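Local structure of protein synthesis inhibitor, putative (Thermotoga maritima, 2B33) at residues R15-D20 against K71-A76; G43-D48 against R125-E130; R65-L70 against S105-D110; K82-V87 against I131-V136; V87-T92 against P113-V118. The protein is of unproven function but binds calcium and may have deaminase activity. All coordinates share one frame; numbering follows the deposited sequence.

Interaction 1. Residues R15-D20 against K71-A76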
# COMPACT_ATOMS: atom_id res chain seq x y z
N ARG A 15 -7.29 19.24 2.61
CA ARG A 15 -6.17 20.01 2.01
C ARG A 15 -4.97 19.22 1.48
O ARG A 15 -4.73 18.08 1.87
CB ARG A 15 -5.68 21.07 3.00
N PHE A 16 -4.22 19.87 0.58
CA PHE A 16 -3.03 19.30 -0.07
C PHE A 16 -1.78 19.99 0.46
O PHE A 16 -1.84 21.14 0.89
CB PHE A 16 -3.13 19.49 -1.59
CG PHE A 16 -4.40 18.94 -2.20
N VAL A 17 -0.64 19.28 0.42
CA VAL A 17 0.64 19.82 0.89
C VAL A 17 1.58 20.08 -0.28
O VAL A 17 1.88 19.18 -1.06
CB VAL A 17 1.32 18.85 1.88
CG1 VAL A 17 2.71 19.36 2.32
CG2 VAL A 17 0.44 18.64 3.10
N GLU A 18 2.05 21.33 -0.37
CA GLU A 18 3.01 21.76 -1.38
C GLU A 18 4.12 22.48 -0.62
O GLU A 18 3.86 23.48 0.07
CB GLU A 18 2.37 22.73 -2.37
CG GLU A 18 1.04 22.27 -2.94
CD GLU A 18 0.46 23.26 -3.93
OE1 GLU A 18 1.23 24.00 -4.58
OE2 GLU A 18 -0.78 23.28 -4.07
N THR A 19 5.33 21.95 -0.70
CA THR A 19 6.49 22.54 -0.05
C THR A 19 7.71 22.46 -0.95
O THR A 19 7.90 21.47 -1.67
CB THR A 19 6.79 21.88 1.34
OG1 THR A 19 7.96 22.47 1.92
CG2 THR A 19 6.99 20.36 1.23
N ASP A 20 8.53 23.51 -0.92
CA ASP A 20 9.79 23.55 -1.67
C ASP A 20 10.91 22.74 -0.98
O ASP A 20 11.99 22.56 -1.56
CB ASP A 20 10.25 25.01 -1.93
CG ASP A 20 10.45 25.82 -0.66
OD1 ASP A 20 9.73 25.56 0.33
OD2 ASP A 20 11.30 26.73 -0.66
N LYS A 71 10.02 13.72 5.79
CA LYS A 71 9.96 14.58 6.98
C LYS A 71 9.53 16.01 6.68
O LYS A 71 8.75 16.61 7.42
CB LYS A 71 11.33 14.58 7.68
CG LYS A 71 11.38 15.33 9.00
CD LYS A 71 12.74 15.20 9.64
CE LYS A 71 12.79 15.94 10.96
NZ LYS A 71 14.13 15.82 11.60
N ALA A 72 10.06 16.57 5.59
CA ALA A 72 9.71 17.91 5.14
C ALA A 72 8.22 18.01 4.79
O ALA A 72 7.58 19.00 5.11
CB ALA A 72 10.54 18.29 3.95
N ILE A 73 7.69 16.97 4.14
CA ILE A 73 6.27 16.94 3.74
C ILE A 73 5.37 16.86 4.96
O ILE A 73 4.39 17.60 5.05
CB ILE A 73 5.98 15.77 2.76
CG1 ILE A 73 6.72 16.02 1.44
CG2 ILE A 73 4.48 15.65 2.46
CD1 ILE A 73 6.87 14.80 0.56
N LEU A 74 5.69 15.96 5.89
CA LEU A 74 4.95 15.85 7.14
C LEU A 74 4.90 17.21 7.83
O LEU A 74 3.82 17.72 8.12
CB LEU A 74 5.61 14.83 8.07
CG LEU A 74 5.50 13.36 7.65
CD1 LEU A 74 6.60 12.52 8.28
CD2 LEU A 74 4.12 12.79 7.98
N GLU A 75 6.08 17.80 8.05
CA GLU A 75 6.20 19.10 8.73
C GLU A 75 5.56 20.29 8.01
O GLU A 75 5.17 21.26 8.66
CB GLU A 75 7.67 19.38 9.07
CG GLU A 75 8.23 18.42 10.13
CD GLU A 75 9.71 18.62 10.41
OE1 GLU A 75 10.41 19.30 9.63
OE2 GLU A 75 10.18 18.06 11.43
N ALA A 76 5.46 20.23 6.68
CA ALA A 76 4.81 21.28 5.89
C ALA A 76 3.29 21.30 6.09
O ALA A 76 2.66 22.34 5.91
CB ALA A 76 5.15 21.11 4.43
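Val17 and Thr19 lay their side chains against the last turn of helix 59-76, where the N-terminal edge strand of the YjgF-like sheet passes the helix. Val17 makes the first contact. Its CG1 stands anti to the backbone N (chi1 177°), and this torsion carries the methyl to the helix, where it settles between two residues of the turn. There CG1 of Val17 lies 3.7 Å from the carbonyl O of Ile73 and equally far from Ala76 CB, while Ile73 CG2 is slightly more distant at 4.1 Å. Val17 also packs on Ala32 and Val34 of the next strand and on Met39 of strand 38-44, so this valine belongs to the core between sheet and helix. The chain then turns Glu18 away from the helix and brings Thr19 back toward it, an alternation that keeps the chain extended. Thr19 is fixed from outside the contact: its N donates to Gln31 OE1, and its OG1 is hydrogen-bonded to the backbone N of Lys21. With OG1 anti to the backbone N, CG2 takes the crowded position between N and the carbonyl carbon and comes nearest Ala76 CB. Beyond it, CG2 of Thr19 lies 4.2 Å from Ala72 O, a carbonyl already used inside the helix as acceptor for Ala76 N. The meeting is therefore one of methyl groups and carbonyl oxygens. Ala76, with its short side chain, lets the loop come close to the helix, and its CB lies 3.6 Å from CB of Thr19.

Interaction 2. Residues G43-D48 against R125-E130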
# COMPACT_ATOMS: atom_id res chain seq x y z
N GLY A 43 5.06 8.46 -2.34
CA GLY A 43 6.34 7.76 -2.28
C GLY A 43 7.48 8.70 -2.64
O GLY A 43 7.46 9.32 -3.70
N GLN A 44 8.44 8.83 -1.73
CA GLN A 44 9.57 9.74 -1.92
C GLN A 44 10.78 8.97 -2.42
O GLN A 44 11.07 7.88 -1.94
CB GLN A 44 9.89 10.45 -0.60
CG GLN A 44 8.75 11.33 -0.08
CD GLN A 44 8.35 12.39 -1.09
OE1 GLN A 44 9.18 13.21 -1.51
NE2 GLN A 44 7.08 12.39 -1.48
N ILE A 45 11.48 9.57 -3.38
CA ILE A 45 12.67 8.98 -3.99
C ILE A 45 13.87 9.89 -3.65
O ILE A 45 13.66 11.04 -3.25
CB ILE A 45 12.49 8.76 -5.52
CG1 ILE A 45 12.13 10.05 -6.26
CG2 ILE A 45 11.41 7.72 -5.73
CD1 ILE A 45 12.12 9.94 -7.77
N PRO A 46 15.11 9.36 -3.75
CA PRO A 46 16.29 10.17 -3.42
C PRO A 46 16.59 11.28 -4.43
O PRO A 46 17.53 11.18 -5.22
CB PRO A 46 17.42 9.13 -3.35
CG PRO A 46 16.98 8.03 -4.20
CD PRO A 46 15.49 7.98 -4.10
N ILE A 47 15.77 12.33 -4.39
CA ILE A 47 15.92 13.52 -5.23
C ILE A 47 16.12 14.70 -4.30
O ILE A 47 15.44 14.82 -3.28
CB ILE A 47 14.67 13.76 -6.13
CG1 ILE A 47 14.76 12.86 -7.37
CG2 ILE A 47 14.58 15.23 -6.61
CD1 ILE A 47 13.58 12.93 -8.31
N ASP A 48 17.06 15.56 -4.67
CA ASP A 48 17.33 16.78 -3.92
C ASP A 48 16.28 17.83 -4.33
O ASP A 48 16.17 18.13 -5.52
CB ASP A 48 18.75 17.27 -4.22
CG ASP A 48 19.17 18.42 -3.33
OD1 ASP A 48 18.69 19.56 -3.53
OD2 ASP A 48 20.03 18.20 -2.46
N ARG A 125 12.64 6.93 -12.17
CA ARG A 125 13.99 7.46 -12.43
C ARG A 125 15.08 6.39 -12.20
O ARG A 125 16.25 6.73 -12.05
CB ARG A 125 14.28 8.68 -11.53
CG ARG A 125 13.28 9.83 -11.61
CD ARG A 125 13.49 10.69 -12.83
NE ARG A 125 14.69 11.53 -12.72
CZ ARG A 125 14.76 12.71 -12.09
NH1 ARG A 125 13.70 13.24 -11.48
NH2 ARG A 125 15.92 13.36 -12.06
N ASN A 126 14.69 5.11 -12.22
CA ASN A 126 15.58 3.97 -11.93
C ASN A 126 16.28 4.04 -10.54
O ASN A 126 17.40 3.55 -10.38
CB ASN A 126 16.58 3.70 -13.08
CG ASN A 126 15.96 2.97 -14.25
OD1 ASN A 126 15.31 1.93 -14.09
ND2 ASN A 126 16.20 3.47 -15.45
N VAL A 127 15.60 4.61 -9.54
CA VAL A 127 16.15 4.68 -8.19
C VAL A 127 16.07 3.30 -7.51
O VAL A 127 15.42 2.38 -8.02
CB VAL A 127 15.46 5.75 -7.29
CG1 VAL A 127 15.56 7.12 -7.93
CG2 VAL A 127 14.01 5.38 -6.94
N GLU A 128 16.73 3.18 -6.37
CA GLU A 128 16.81 1.93 -5.60
C GLU A 128 16.04 1.94 -4.28
O GLU A 128 15.94 0.91 -3.61
CB GLU A 128 18.29 1.64 -5.35
CG GLU A 128 19.01 1.30 -6.66
CD GLU A 128 20.31 2.02 -6.87
OE1 GLU A 128 20.45 3.15 -6.37
OE2 GLU A 128 21.18 1.48 -7.59
N ILE A 129 15.48 3.08 -3.92
CA ILE A 129 14.74 3.20 -2.66
C ILE A 129 13.60 4.21 -2.85
O ILE A 129 13.77 5.25 -3.50
CB ILE A 129 15.73 3.58 -1.48
CG1 ILE A 129 15.02 3.70 -0.13
CG2 ILE A 129 16.49 4.86 -1.76
CD1 ILE A 129 14.54 2.38 0.44
N GLU A 130 12.42 3.86 -2.33
CA GLU A 130 11.26 4.72 -2.36
C GLU A 130 10.44 4.39 -1.12
O GLU A 130 10.22 3.21 -0.84
CB GLU A 130 10.42 4.55 -3.63
CG GLU A 130 9.17 5.45 -3.68
CD GLU A 130 8.40 5.37 -4.98
OE1 GLU A 130 8.89 4.79 -5.95
OE2 GLU A 130 7.28 5.91 -5.03
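Glu130 and Ile45 carry the largest share of this contact, with Pro46 next, at the point where strands 38-44 and 129-136 part. Glu130 begins with CG anti to its backbone N (chi1 180°) and stays extended beyond it, so that the chain runs past Gly43 and its OE2 ends 3.4 Å from Gly43 CA. A side chain on Gly43 would collide with that oxygen. At the root of the glutamate, Glu130 CA makes a CA-H...O contact of 3.2 Å with Gln44 O. Ile45 CG2 touches two partners, 3.8 Å from CG of Glu130 and 3.7 Å from CG2 of Val127. Its other branch reaches outward, CD1 crossing the arginine chain 4.0 Å from CG of Arg125. The Pro46 ring packs beside them: its CD lies 3.3 Å from the carbonyl O of Ile129 and 3.9 Å from CB of Val127. On the helix side the proline rests on Lys62 and Val66. Glu130 also packs on Ser116 of the second subunit, which places this end of the strand pair at the trimer interface. Pro46 is the centre of an inverse gamma turn, closed by Ile47 N donating to Ile45 O at 2.7 Å, and the turn leads the chain from the sheet toward Asp48 of the calcium site.

Interaction 3. Residues R65-L70 against S105-D110. With EDO (1,2-ethanediol), chain D.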
# COMPACT_ATOMS: atom_id res chain seq x y z
N ARG A 65 18.04 11.03 2.13
CA ARG A 65 17.34 11.98 1.26
C ARG A 65 15.85 11.67 1.20
O ARG A 65 15.02 12.57 1.36
CB ARG A 65 17.95 11.93 -0.15
CG ARG A 65 17.47 12.97 -1.14
CD ARG A 65 17.83 14.39 -0.72
NE ARG A 65 16.86 15.00 0.19
CZ ARG A 65 17.01 16.17 0.81
NH1 ARG A 65 18.11 16.90 0.66
NH2 ARG A 65 16.04 16.62 1.61
N VAL A 66 15.51 10.40 1.00
CA VAL A 66 14.11 9.94 0.99
C VAL A 66 13.39 10.30 2.30
O VAL A 66 12.28 10.84 2.28
CB VAL A 66 14.00 8.41 0.77
CG1 VAL A 66 12.57 7.93 0.98
CG2 VAL A 66 14.45 8.01 -0.63
N LEU A 67 14.02 9.99 3.43
CA LEU A 67 13.44 10.29 4.74
C LEU A 67 13.41 11.78 5.05
O LEU A 67 12.52 12.23 5.77
CB LEU A 67 14.16 9.50 5.84
CG LEU A 67 13.99 7.98 5.76
CD1 LEU A 67 14.95 7.28 6.68
CD2 LEU A 67 12.56 7.55 6.06
N GLU A 68 14.38 12.53 4.53
CA GLU A 68 14.36 13.99 4.66
C GLU A 68 13.22 14.60 3.86
O GLU A 68 12.57 15.55 4.31
CB GLU A 68 15.70 14.63 4.26
CG GLU A 68 16.78 14.58 5.34
CD GLU A 68 16.43 15.38 6.61
OE1 GLU A 68 15.85 16.49 6.51
OE2 GLU A 68 16.76 14.91 7.72
N ASN A 69 12.97 14.05 2.67
CA ASN A 69 11.85 14.49 1.85
C ASN A 69 10.52 14.18 2.55
O ASN A 69 9.64 15.04 2.61
CB ASN A 69 11.89 13.82 0.46
CG ASN A 69 13.05 14.31 -0.39
OD1 ASN A 69 13.64 15.35 -0.12
ND2 ASN A 69 13.37 13.56 -1.45
N LEU A 70 10.40 12.96 3.07
CA LEU A 70 9.22 12.53 3.83
C LEU A 70 8.96 13.44 5.03
O LEU A 70 7.83 13.88 5.26
CB LEU A 70 9.37 11.08 4.32
CG LEU A 70 8.29 10.52 5.26
CD1 LEU A 70 6.91 10.57 4.61
CD2 LEU A 70 8.61 9.09 5.68
N SER A 105 16.09 3.87 11.42
CA SER A 105 16.06 3.92 12.89
C SER A 105 16.36 5.29 13.48
O SER A 105 15.90 5.61 14.58
CB SER A 105 17.09 2.95 13.49
OG SER A 105 16.83 1.62 13.13
N ARG A 106 17.17 6.09 12.78
CA ARG A 106 17.50 7.44 13.23
C ARG A 106 16.33 8.42 13.09
O ARG A 106 16.35 9.48 13.70
CB ARG A 106 18.75 7.95 12.49
CG ARG A 106 20.01 7.22 12.93
CD ARG A 106 21.09 7.13 11.87
NE ARG A 106 22.19 6.29 12.34
CZ ARG A 106 23.15 5.73 11.59
NH1 ARG A 106 23.18 5.88 10.26
NH2 ARG A 106 24.09 4.99 12.18
N TYR A 107 15.31 8.04 12.31
CA TYR A 107 14.07 8.82 12.15
C TYR A 107 12.91 8.23 12.96
O TYR A 107 12.19 8.97 13.63
CB TYR A 107 13.71 8.94 10.65
CG TYR A 107 14.68 9.82 9.87
CD1 TYR A 107 15.94 9.36 9.52
CD2 TYR A 107 14.34 11.13 9.51
CE1 TYR A 107 16.84 10.16 8.83
CE2 TYR A 107 15.24 11.94 8.82
CZ TYR A 107 16.49 11.45 8.48
OH TYR A 107 17.39 12.23 7.80
N PHE A 108 12.74 6.89 12.91
CA PHE A 108 11.63 6.17 13.59
C PHE A 108 12.02 5.12 14.67
O PHE A 108 11.24 4.20 14.95
CB PHE A 108 10.77 5.45 12.56
CG PHE A 108 10.25 6.32 11.46
CD1 PHE A 108 9.12 7.10 11.65
CD2 PHE A 108 10.86 6.31 10.20
CE1 PHE A 108 8.62 7.89 10.63
CE2 PHE A 108 10.36 7.10 9.18
CZ PHE A 108 9.24 7.89 9.39
N GLY A 109 13.21 5.23 15.26
CA GLY A 109 13.63 4.29 16.30
C GLY A 109 12.80 4.38 17.58
O GLY A 109 12.51 3.37 18.22
N ASP A 110 12.43 5.60 17.96
CA ASP A 110 11.60 5.83 19.13
C ASP A 110 10.13 5.55 18.83
O ASP A 110 9.45 4.85 19.58
CB ASP A 110 11.70 7.30 19.58
CG ASP A 110 13.11 7.71 19.97
OD1 ASP A 110 13.97 6.83 20.21
OD2 ASP A 110 13.35 8.94 20.05
C1 EDO D . 21.53 11.09 9.38
O1 EDO D . 20.79 11.97 8.53
C2 EDO D . 21.03 9.66 9.19
O2 EDO D . 22.13 8.75 9.10
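Leu67 and Tyr107 form the apolar centre between helices 59-76 and 97-108. The CB of Leu67 stands over the middle of the phenol ring, 3.8 Å from its centroid and only 2° off the ring normal, a nearly ideal CH-pi contact. Further along the same side chain, CD1 of Leu67 reaches CD1 of Tyr107 at 3.7 Å, while the other methyl turns to the next residue: CD2 of Leu67 lies 3.8 Å from CE2 of Phe108. Phe108 presents the rim of its ring to both leucines, and Leu70 CD2 meets CZ of Phe108 in the ring plane at 3.9 Å. Toward the sheet, Leu67 packs on Ile131 and Leu70 on Ala133.

Outward from this centre the contact becomes polar. Glu68 bends at chi2 (-64°), which brings its carboxylate round to the tip of Tyr107. Tyr107 OH donates to OE2 of Glu68 at 2.8 Å, and OE2 receives it on its anti lone pair, with the carboxylate and ring planes 65° apart. A phenylalanine in place of Tyr107 would lack this hydroxyl and would probably leave OE2 of Glu68 without its donor and the carboxylate freer to turn. Farther out, Arg106 NH1 donates to O2 of a 1,2-ethanediol, probably from the crystallisation liquor, at 3.3 Å; the same molecule is also hydrogen-bonded to Glu64. Two leucines against the rings of Tyr107 and Phe108, with one polar bond at the rim, thus join the two helices that lie on one face of the sheet in the YjgF-like fold.

Interaction 4. Residues K82-V87 against I131-V136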
# COMPACT_ATOMS: atom_id res chain seq x y z
N LYS A 82 6.47 11.44 14.53
CA LYS A 82 5.75 10.77 15.62
C LYS A 82 4.29 10.45 15.26
O LYS A 82 3.67 9.56 15.85
CB LYS A 82 5.80 11.59 16.91
N ASP A 83 3.74 11.19 14.29
CA ASP A 83 2.38 10.97 13.78
C ASP A 83 2.29 9.81 12.76
O ASP A 83 1.20 9.30 12.51
CB ASP A 83 1.85 12.25 13.14
CG ASP A 83 1.73 13.39 14.14
OD1 ASP A 83 1.45 13.12 15.33
OD2 ASP A 83 1.88 14.55 13.71
N VAL A 84 3.43 9.39 12.20
CA VAL A 84 3.45 8.32 11.20
C VAL A 84 3.03 6.99 11.83
O VAL A 84 3.59 6.59 12.85
CB VAL A 84 4.84 8.18 10.54
CG1 VAL A 84 4.89 6.97 9.59
CG2 VAL A 84 5.18 9.45 9.76
N VAL A 85 2.04 6.33 11.22
CA VAL A 85 1.49 5.05 11.70
C VAL A 85 1.83 3.85 10.83
O VAL A 85 1.91 2.73 11.33
CB VAL A 85 -0.07 5.11 11.85
CG1 VAL A 85 -0.47 6.17 12.86
CG2 VAL A 85 -0.78 5.34 10.51
N LYS A 86 2.02 4.09 9.53
CA LYS A 86 2.30 3.04 8.58
C LYS A 86 3.25 3.56 7.53
O LYS A 86 3.05 4.66 6.99
CB LYS A 86 1.00 2.56 7.94
CG LYS A 86 1.15 1.46 6.88
CD LYS A 86 1.81 0.19 7.41
CE LYS A 86 1.82 -0.90 6.35
NZ LYS A 86 2.68 -0.54 5.22
N VAL A 87 4.28 2.77 7.24
CA VAL A 87 5.29 3.09 6.23
C VAL A 87 5.42 1.89 5.29
O VAL A 87 5.18 0.75 5.69
CB VAL A 87 6.66 3.39 6.91
CG1 VAL A 87 7.72 3.72 5.89
CG2 VAL A 87 6.53 4.56 7.91
N ILE A 131 10.00 5.43 -0.40
CA ILE A 131 9.24 5.26 0.84
C ILE A 131 8.01 6.18 0.87
O ILE A 131 8.12 7.39 0.69
CB ILE A 131 10.12 5.54 2.09
CG1 ILE A 131 11.39 4.67 2.06
CG2 ILE A 131 9.30 5.30 3.38
CD1 ILE A 131 12.40 4.93 3.17
N GLU A 132 6.85 5.57 1.11
CA GLU A 132 5.58 6.27 1.26
C GLU A 132 5.15 6.05 2.69
O GLU A 132 5.72 5.20 3.38
CB GLU A 132 4.51 5.73 0.31
CG GLU A 132 4.09 4.28 0.57
CD GLU A 132 2.97 3.80 -0.32
OE1 GLU A 132 2.57 4.51 -1.28
OE2 GLU A 132 2.47 2.69 -0.06
N ALA A 133 4.15 6.80 3.14
CA ALA A 133 3.67 6.66 4.50
C ALA A 133 2.27 7.25 4.71
O ALA A 133 1.80 8.06 3.92
CB ALA A 133 4.64 7.34 5.46
N ILE A 134 1.62 6.79 5.77
CA ILE A 134 0.34 7.32 6.22
C ILE A 134 0.63 7.78 7.64
O ILE A 134 1.34 7.10 8.37
CB ILE A 134 -0.82 6.28 6.22
CG1 ILE A 134 -1.11 5.82 4.78
CG2 ILE A 134 -2.10 6.90 6.82
CD1 ILE A 134 -2.05 4.63 4.65
N ALA A 135 0.09 8.95 8.00
CA ALA A 135 0.27 9.53 9.32
C ALA A 135 -1.09 9.94 9.87
O ALA A 135 -2.00 10.26 9.10
CB ALA A 135 1.19 10.72 9.26
N VAL A 136 -1.23 9.88 11.19
CA VAL A 136 -2.45 10.27 11.89
C VAL A 136 -2.00 10.97 13.17
O VAL A 136 -1.06 10.51 13.83
CB VAL A 136 -3.34 9.05 12.26
CG1 VAL A 136 -4.68 9.52 12.83
CG2 VAL A 136 -3.57 8.14 11.05
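Val85 and Lys86 both face Ile134, forming a classic beta bulge in the antiparallel pair of strands 84-91 and 129-136. Ile134 O accepts from two backbone donors, Val85 N at 3.0 Å and the longer Lys86 N at 3.3 Å, and Ile134 N returns a bond to Lys86 O at 2.8 Å. Before the bulge, Val136 N donates to Asp83 O. At the bulge Val85 lays CG2 against strand 129-136, 4.0 Å from CG2 of Val136 and 4.2 Å from CG2 of Ile134. An alanine in place of Val85 would remove both methyls and would probably open a gap beside Ile134 and Val136, next to Phe40 of the third subunit. Val84, Ala133 and Ala135 point to the helix side, where Leu74 covers Val84 and Ala135. Val87 joins them there, with CG1 anti to its backbone N (chi1 180°), a torsion that carries this methyl to Ile131. Val87 CG1 lies 3.4 Å from Ile131 CG2, tighter than usual van der Waals contact. On the other face the amine of Lys86 pairs with a carboxylate of another chain, in a salt bridge to Glu132 of the third subunit. Within its own strand, Lys86 NZ also donates to the carbonyl O of Val87 at 2.9 Å, from above the carbonyl plane.

Interaction 5. Residues V87-T92 against P113-V118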
# COMPACT_ATOMS: atom_id res chain seq x y z
N VAL A 87 4.28 2.77 7.24
CA VAL A 87 5.29 3.09 6.23
C VAL A 87 5.42 1.89 5.29
O VAL A 87 5.18 0.75 5.69
CB VAL A 87 6.66 3.39 6.91
CG1 VAL A 87 7.72 3.72 5.89
CG2 VAL A 87 6.53 4.56 7.91
N THR A 88 5.74 2.14 4.03
CA THR A 88 5.99 1.07 3.06
C THR A 88 7.28 1.44 2.34
O THR A 88 7.35 2.49 1.71
CB THR A 88 4.83 0.86 2.06
OG1 THR A 88 3.65 0.48 2.77
CG2 THR A 88 5.16 -0.26 1.08
N VAL A 89 8.29 0.59 2.46
CA VAL A 89 9.58 0.78 1.82
C VAL A 89 9.61 -0.10 0.58
O VAL A 89 9.33 -1.31 0.66
CB VAL A 89 10.77 0.36 2.72
CG1 VAL A 89 12.11 0.54 1.99
CG2 VAL A 89 10.78 1.13 4.02
N PHE A 90 9.94 0.50 -0.57
CA PHE A 90 10.12 -0.22 -1.82
C PHE A 90 11.59 -0.10 -2.12
O PHE A 90 12.16 0.97 -1.90
CB PHE A 90 9.34 0.43 -2.96
CG PHE A 90 7.87 0.51 -2.73
CD1 PHE A 90 7.05 -0.60 -2.95
CD2 PHE A 90 7.28 1.71 -2.33
CE1 PHE A 90 5.68 -0.53 -2.74
CE2 PHE A 90 5.90 1.80 -2.13
CZ PHE A 90 5.10 0.67 -2.34
N THR A 91 12.20 -1.18 -2.61
CA THR A 91 13.61 -1.20 -3.03
C THR A 91 13.76 -2.06 -4.27
O THR A 91 12.81 -2.67 -4.72
CB THR A 91 14.58 -1.75 -1.93
OG1 THR A 91 14.19 -3.07 -1.53
CG2 THR A 91 14.57 -0.86 -0.72
N THR A 92 14.95 -2.05 -4.86
CA THR A 92 15.25 -2.93 -6.00
C THR A 92 15.99 -4.18 -5.54
O THR A 92 16.15 -5.12 -6.32
CB THR A 92 16.05 -2.20 -7.09
OG1 THR A 92 17.15 -1.50 -6.50
CG2 THR A 92 15.15 -1.21 -7.82
N PRO A 113 6.57 2.98 13.75
CA PRO A 113 5.31 2.76 13.06
C PRO A 113 5.26 1.37 12.43
O PRO A 113 6.28 0.69 12.34
CB PRO A 113 5.33 3.81 11.95
CG PRO A 113 6.73 4.10 11.70
CD PRO A 113 7.46 3.88 12.99
N ALA A 114 4.07 0.97 11.99
CA ALA A 114 3.89 -0.30 11.29
C ALA A 114 4.64 -0.18 9.97
O ALA A 114 4.80 0.94 9.46
CB ALA A 114 2.43 -0.59 11.05
N ARG A 115 5.12 -1.30 9.42
CA ARG A 115 5.89 -1.25 8.19
C ARG A 115 5.88 -2.53 7.34
O ARG A 115 5.70 -3.62 7.85
CB ARG A 115 7.35 -0.93 8.55
CG ARG A 115 8.26 -0.61 7.38
CD ARG A 115 9.68 -0.34 7.82
NE ARG A 115 10.36 -1.54 8.32
CZ ARG A 115 11.64 -1.60 8.66
NH1 ARG A 115 12.43 -0.53 8.56
NH2 ARG A 115 12.16 -2.75 9.11
N SER A 116 6.04 -2.33 6.03
CA SER A 116 6.26 -3.41 5.05
C SER A 116 7.48 -2.97 4.24
O SER A 116 7.61 -1.80 3.89
CB SER A 116 5.07 -3.64 4.12
OG SER A 116 4.05 -4.38 4.75
N PHE A 117 8.37 -3.91 3.97
CA PHE A 117 9.60 -3.66 3.25
C PHE A 117 9.61 -4.72 2.15
O PHE A 117 9.71 -5.91 2.45
CB PHE A 117 10.77 -3.85 4.22
CG PHE A 117 12.06 -3.18 3.80
CD1 PHE A 117 12.71 -3.54 2.63
CD2 PHE A 117 12.66 -2.25 4.63
CE1 PHE A 117 13.92 -2.94 2.28
CE2 PHE A 117 13.85 -1.66 4.29
CZ PHE A 117 14.49 -2.01 3.12
N VAL A 118 9.48 -4.28 0.90
CA VAL A 118 9.44 -5.19 -0.27
C VAL A 118 10.39 -4.72 -1.36
O VAL A 118 10.69 -3.52 -1.45
CB VAL A 118 8.00 -5.35 -0.85
CG1 VAL A 118 7.09 -5.94 0.19
CG2 VAL A 118 7.43 -4.01 -1.36
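Val89 and Phe117 make the tight part of this parallel strand pair. Phe117 sets CG anti to its backbone N (chi1 -159°), and its ring leans across to the neighbouring strand. CG1 of Val89 stands over the ring, 3.7 Å from the centroid and 13° off the normal, in a CH-pi contact. Two residues on, the Thr91 side chain crosses that of Phe117 at about a right angle, its CG2 lying 3.7 Å from CE1 of Phe117. At the other end of the same face, CG2 of Val87 meets CG of Pro113 at 3.8 Å.

The opposite face is looser within the pair. Phe90 and Val118 lie side by side, with CD1 of the ring 3.8 Å from CG2 of the valine. The side chains of Thr88 and Ser116 barely meet, the nearest approach of either to the other strand being that of Thr88 CG2 to Ser116 O at 4.0 Å. This face is buried all the same, because other subunits close it: Ser116 OG is hydrogen-bonded to Glu132 of the third subunit, and Phe90 packs on Val118 of the second.

Between the faces five backbone hydrogen bonds run in parallel register. Val118 N to Val89 O is the straightest at 173°, with a length of 3.0 Å.

The two strands are the outer members of the beta-alpha-beta unit 84-91, 97-108, 114-119. Its helix covers the Phe117 face: Phe97 meets the Phe117 ring edge-to-face, and Tyr104 makes a cation-pi contact with Arg115. On its other side strand 84-91 is bonded to strand 129-136.

Interactions 2 to 5 are buried, and only interaction 1 is partly so. Interactions 4 and 5 flank strand 84-91 and share Val87, and backbone hydrogen bonds dominate both: antiparallel with a bulge in interaction 4, regular and parallel in interaction 5. Interaction 2 takes up the far end of strand 129-136, where sheet bonding gives way to side-chain packing and the chain leaves for the calcium site. Interactions 1 and 3 both use helix 59-76. Interaction 3 combines leucine-aromatic packing with one polar bond, whereas interaction 1 rests on small methyl contacts. Leu74 of the helix bridges interactions 1 and 4, while Asn69 bonds to Ile47 and so ties interaction 3 to interaction 2.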